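Local coordinates for protein cellulase (Uncultured bacterium, PDB 6XSO) that probably hydrolyses internal beta-1,4 linkages of cellulose and related plant cell-wall polysaccharides such as xylan, as a broad-specificity GH5_4 endoglucanase, at residues A202-F213 against N228-A236. Sequence-based numbering, arbitrary orientation.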
loop_
_atom_site.group_PDB
_atom_site.type_symbol
_atom_site.label_atom_id
_atom_site.label_comp_id
_atom_site.label_asym_id
_atom_site.label_seq_id
_atom_site.Cartn_x
_atom_site.Cartn_y
_atom_site.Cartn_z
ATOM N N ALA A 202 6.896 -18.944 -5.883
ATOM C CA ALA A 202 6.576 -17.549 -5.608
ATOM C C ALA A 202 5.235 -17.413 -4.910
ATOM O O ALA A 202 5.120 -16.683 -3.920
ATOM C CB ALA A 202 6.585 -16.784 -6.923
ATOM N N TYR A 203 4.216 -18.134 -5.385
ATOM C CA TYR A 203 2.908 -18.032 -4.735
ATOM C C TYR A 203 2.906 -18.709 -3.373
ATOM O O TYR A 203 2.253 -18.222 -2.445
ATOM C CB TYR A 203 1.793 -18.514 -5.669
ATOM C CG TYR A 203 1.751 -17.698 -6.945
ATOM C CD1 TYR A 203 1.577 -16.318 -6.917
ATOM C CD2 TYR A 203 1.894 -18.290 -8.173
ATOM C CE1 TYR A 203 1.563 -15.576 -8.077
ATOM C CE2 TYR A 203 1.875 -17.547 -9.338
ATOM C CZ TYR A 203 1.716 -16.182 -9.287
ATOM O OH TYR A 203 1.711 -15.424 -10.437
ATOM N N ASN A 204 3.662 -19.800 -3.203
ATOM C CA ASN A 204 3.821 -20.355 -1.863
ATOM C C ASN A 204 4.449 -19.332 -0.916
ATOM O O ASN A 204 4.064 -19.242 0.260
ATOM C CB ASN A 204 4.701 -21.602 -1.907
ATOM C CG ASN A 204 3.969 -22.831 -2.425
ATOM O OD1 ASN A 204 2.764 -22.805 -2.698
ATOM N ND2 ASN A 204 4.708 -23.928 -2.578
ATOM N N ALA A 205 5.446 -18.583 -1.402
ATOM C CA ALA A 205 6.111 -17.575 -0.570
ATOM C C ALA A 205 5.179 -16.410 -0.237
ATOM O O ALA A 205 5.123 -15.971 0.915
ATOM C CB ALA A 205 7.365 -17.055 -1.271
ATOM N N ILE A 206 4.466 -15.884 -1.242
ATOM C CA ILE A 206 3.472 -14.842 -0.983
ATOM C C ILE A 206 2.523 -15.306 0.107
ATOM O O ILE A 206 2.247 -14.586 1.073
ATOM C CB ILE A 206 2.708 -14.479 -2.271
ATOM C CG1 ILE A 206 3.612 -13.729 -3.251
ATOM C CG2 ILE A 206 1.440 -13.668 -1.894
ATOM C CD1 ILE A 206 3.919 -12.315 -2.869
ATOM N N ASN A 207 1.980 -16.511 -0.052
ATOM C CA ASN A 207 0.984 -16.993 0.892
ATOM C C ASN A 207 1.595 -17.239 2.260
ATOM O O ASN A 207 0.940 -16.972 3.269
ATOM C CB ASN A 207 0.299 -18.237 0.345
ATOM C CG ASN A 207 -0.519 -17.945 -0.894
ATOM O OD1 ASN A 207 -0.951 -16.804 -1.119
ATOM N ND2 ASN A 207 -0.742 -18.964 -1.707
ATOM N N GLY A 208 2.858 -17.669 2.295
ATOM C CA GLY A 208 3.550 -17.840 3.562
ATOM C C GLY A 208 3.791 -16.529 4.281
ATOM O O GLY A 208 3.527 -16.417 5.477
ATOM N N TYR A 209 4.293 -15.519 3.562
ATOM C CA TYR A 209 4.483 -14.211 4.189
ATOM C C TYR A 209 3.152 -13.638 4.673
ATOM O O TYR A 209 3.080 -13.049 5.764
ATOM C CB TYR A 209 5.178 -13.260 3.218
ATOM C CG TYR A 209 6.694 -13.394 3.178
ATOM C CD1 TYR A 209 7.464 -13.043 4.282
ATOM C CD2 TYR A 209 7.358 -13.863 2.037
ATOM C CE1 TYR A 209 8.837 -13.156 4.271
ATOM C CE2 TYR A 209 8.745 -13.952 2.007
ATOM C CZ TYR A 209 9.470 -13.603 3.128
ATOM O OH TYR A 209 10.842 -13.648 3.190
ATOM N N ALA A 210 2.083 -13.820 3.894
ATOM C CA ALA A 210 0.765 -13.338 4.308
ATOM C C ALA A 210 0.318 -13.991 5.615
ATOM O O ALA A 210 -0.165 -13.306 6.525
ATOM C CB ALA A 210 -0.256 -13.578 3.193
ATOM N N ARG A 211 0.464 -15.321 5.719
ATOM C CA ARG A 211 0.155 -16.051 6.945
ATOM C C ARG A 211 1.018 -15.571 8.105
ATOM O O ARG A 211 0.526 -15.350 9.223
ATOM C CB ARG A 211 0.469 -17.535 6.753
ATOM C CG ARG A 211 -0.532 -18.388 6.035
ATOM C CD ARG A 211 -0.283 -19.874 6.375
ATOM N NE ARG A 211 1.107 -20.328 6.206
ATOM C CZ ARG A 211 1.660 -20.673 5.038
ATOM N NH1 ARG A 211 0.971 -20.601 3.911
ATOM N NH2 ARG A 211 2.921 -21.087 4.992
ATOM N N SER A 212 2.320 -15.440 7.857
ATOM C CA SER A 212 3.238 -15.017 8.900
ATOM C C SER A 212 2.859 -13.644 9.433
ATOM O O SER A 212 2.913 -13.418 10.644
ATOM C CB SER A 212 4.663 -14.993 8.355
ATOM O OG SER A 212 5.263 -16.277 8.392
ATOM N N PHE A 213 2.500 -12.719 8.534
ATOM C CA PHE A 213 2.077 -11.373 8.916
ATOM C C PHE A 213 0.864 -11.423 9.818
ATOM O O PHE A 213 0.863 -10.848 10.912
ATOM C CB PHE A 213 1.769 -10.602 7.637
ATOM C CG PHE A 213 0.917 -9.372 7.810
ATOM C CD1 PHE A 213 1.389 -8.254 8.476
ATOM C CD2 PHE A 213 -0.344 -9.322 7.235
ATOM C CE1 PHE A 213 0.601 -7.103 8.582
ATOM C CE2 PHE A 213 -1.130 -8.190 7.319
ATOM C CZ PHE A 213 -0.658 -7.072 7.989
ATOM N N ASN A 228 -7.975 -4.193 11.290
ATOM C CA ASN A 228 -8.106 -4.497 9.873
ATOM C C ASN A 228 -6.730 -4.547 9.238
ATOM O O ASN A 228 -5.947 -3.596 9.348
ATOM C CB ASN A 228 -9.048 -3.485 9.257
ATOM C CG ASN A 228 -10.460 -3.719 9.711
ATOM O OD1 ASN A 228 -10.919 -4.862 9.745
ATOM N ND2 ASN A 228 -11.150 -2.653 10.105
ATOM N N LEU A 229 -6.431 -5.688 8.619
ATOM C CA LEU A 229 -5.132 -5.981 8.046
ATOM C C LEU A 229 -5.266 -6.213 6.548
ATOM O O LEU A 229 -6.334 -6.566 6.039
ATOM C CB LEU A 229 -4.535 -7.241 8.680
ATOM C CG LEU A 229 -4.491 -7.310 10.204
ATOM C CD1 LEU A 229 -3.888 -8.609 10.670
ATOM C CD2 LEU A 229 -3.689 -6.140 10.716
ATOM N N ILE A 230 -4.172 -5.982 5.836
ATOM C CA ILE A 230 -4.180 -5.960 4.376
ATOM C C ILE A 230 -3.035 -6.829 3.885
ATOM O O ILE A 230 -1.902 -6.695 4.361
ATOM C CB ILE A 230 -3.978 -4.521 3.852
ATOM C CG1 ILE A 230 -4.993 -3.550 4.438
ATOM C CG2 ILE A 230 -3.983 -4.501 2.333
ATOM C CD1 ILE A 230 -4.484 -2.126 4.409
ATOM N N VAL A 231 -3.330 -7.730 2.939
ATOM C CA VAL A 231 -2.310 -8.562 2.302
ATOM C C VAL A 231 -2.303 -8.240 0.809
ATOM O O VAL A 231 -3.365 -8.019 0.206
ATOM C CB VAL A 231 -2.511 -10.075 2.553
ATOM C CG1 VAL A 231 -2.328 -10.380 4.023
ATOM C CG2 VAL A 231 -3.854 -10.550 2.062
ATOM N N ASN A 232 -1.106 -8.174 0.222
ATOM C CA ASN A 232 -0.939 -7.789 -1.170
ATOM C C ASN A 232 -0.713 -9.010 -2.066
ATOM O O ASN A 232 -0.165 -10.039 -1.657
ATOM C CB ASN A 232 0.218 -6.796 -1.340
ATOM C CG ASN A 232 -0.052 -5.447 -0.692
ATOM O OD1 ASN A 232 -0.884 -5.323 0.193
ATOM N ND2 ASN A 232 0.669 -4.430 -1.140
ATOM N N THR A 233 -1.146 -8.885 -3.309
ATOM C CA THR A 233 -0.849 -9.923 -4.277
ATOM C C THR A 233 0.630 -9.878 -4.658
ATOM O O THR A 233 1.330 -8.884 -4.411
ATOM C CB THR A 233 -1.665 -9.677 -5.538
ATOM O OG1 THR A 233 -1.381 -8.355 -5.997
ATOM C CG2 THR A 233 -3.153 -9.826 -5.282
ATOM N N TYR A 234 1.100 -10.957 -5.289
ATOM C CA TYR A 234 2.384 -10.979 -5.977
ATOM C C TYR A 234 2.578 -9.689 -6.758
ATOM O O TYR A 234 1.746 -9.343 -7.597
ATOM C CB TYR A 234 2.477 -12.206 -6.954
ATOM C CG TYR A 234 3.801 -12.181 -7.678
ATOM C CD1 TYR A 234 3.962 -11.484 -8.849
ATOM C CD2 TYR A 234 4.925 -12.808 -7.135
ATOM C CE1 TYR A 234 5.211 -11.381 -9.461
ATOM C CE2 TYR A 234 6.149 -12.716 -7.747
ATOM C CZ TYR A 234 6.285 -11.998 -8.901
ATOM O OH TYR A 234 7.529 -11.908 -9.481
ATOM N N ALA A 235 3.673 -8.966 -6.491
ATOM C CA ALA A 235 4.051 -7.722 -7.168
ATOM C C ALA A 235 3.025 -6.594 -7.013
ATOM O O ALA A 235 3.144 -5.547 -7.679
ATOM C CB ALA A 235 4.374 -7.927 -8.656
ATOM N N ALA A 236 2.031 -6.766 -6.133
ATOM C CA ALA A 236 0.837 -5.922 -6.141
ATOM C C ALA A 236 0.186 -5.888 -7.533
ATOM O O ALA A 236 -0.508 -4.940 -7.908
ATOM C CB ALA A 236 1.129 -4.527 -5.579
#
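Phe213 turns the CD2-CE2-CZ side of its ring obliquely onto Leu229 CB, Ile230 O and Val231 CG1. Phe213 CE2 comes within 3.4 Å of Ile230 O and 3.8 Å of Leu229 CB, a van der Waals fit against the strand itself. With CG anti to the backbone N (chi1 161°), the ring reaches down from the helix, and Phe213 CD2 also meets Val231 CG1 at 3.9 Å. That same Val231 CG1 touches Ala210 CB, also at 3.9 Å, so the methyl is shared by two residues about one helical turn apart. Ala210 CA and Val231 CA are 6.0 Å apart, a spacing consistent with the small alanine side chain. Helix 196-219 and strand 229-232 belong to the TIM barrel expected of a GH5 enzyme: segment 202-213 of the helix runs nearly antiparallel to the strand, at 168°, and packs against the outer side of the eight-stranded parallel barrel. Replacing Phe213 with an alanine would probably open a gap over Leu229 and Ile230 O and leave Val231 CG1 with less apolar cover. Past the strand's end, Tyr234 CA lies 3.7 Å from Ile206 CD1, while Ile206 CG1 sits at the edge of the Tyr234 ring. Tyr234 is met from the helix by Tyr203 as well, with Tyr203 CE1 3.7 Å from Tyr234 CB. The two tyrosine rings are steeply inclined, at 71°, but meet obliquely. Tyr234 holds CG anti to its own N, which carries the ring along the helix to Ala202, and Ala202 CB lies 4.2 Å from Tyr234 CE2. Tyr234 OH is hydrogen-bonded to Ser182 O, and Pro250 of helix 249-252 packs against both tyrosines.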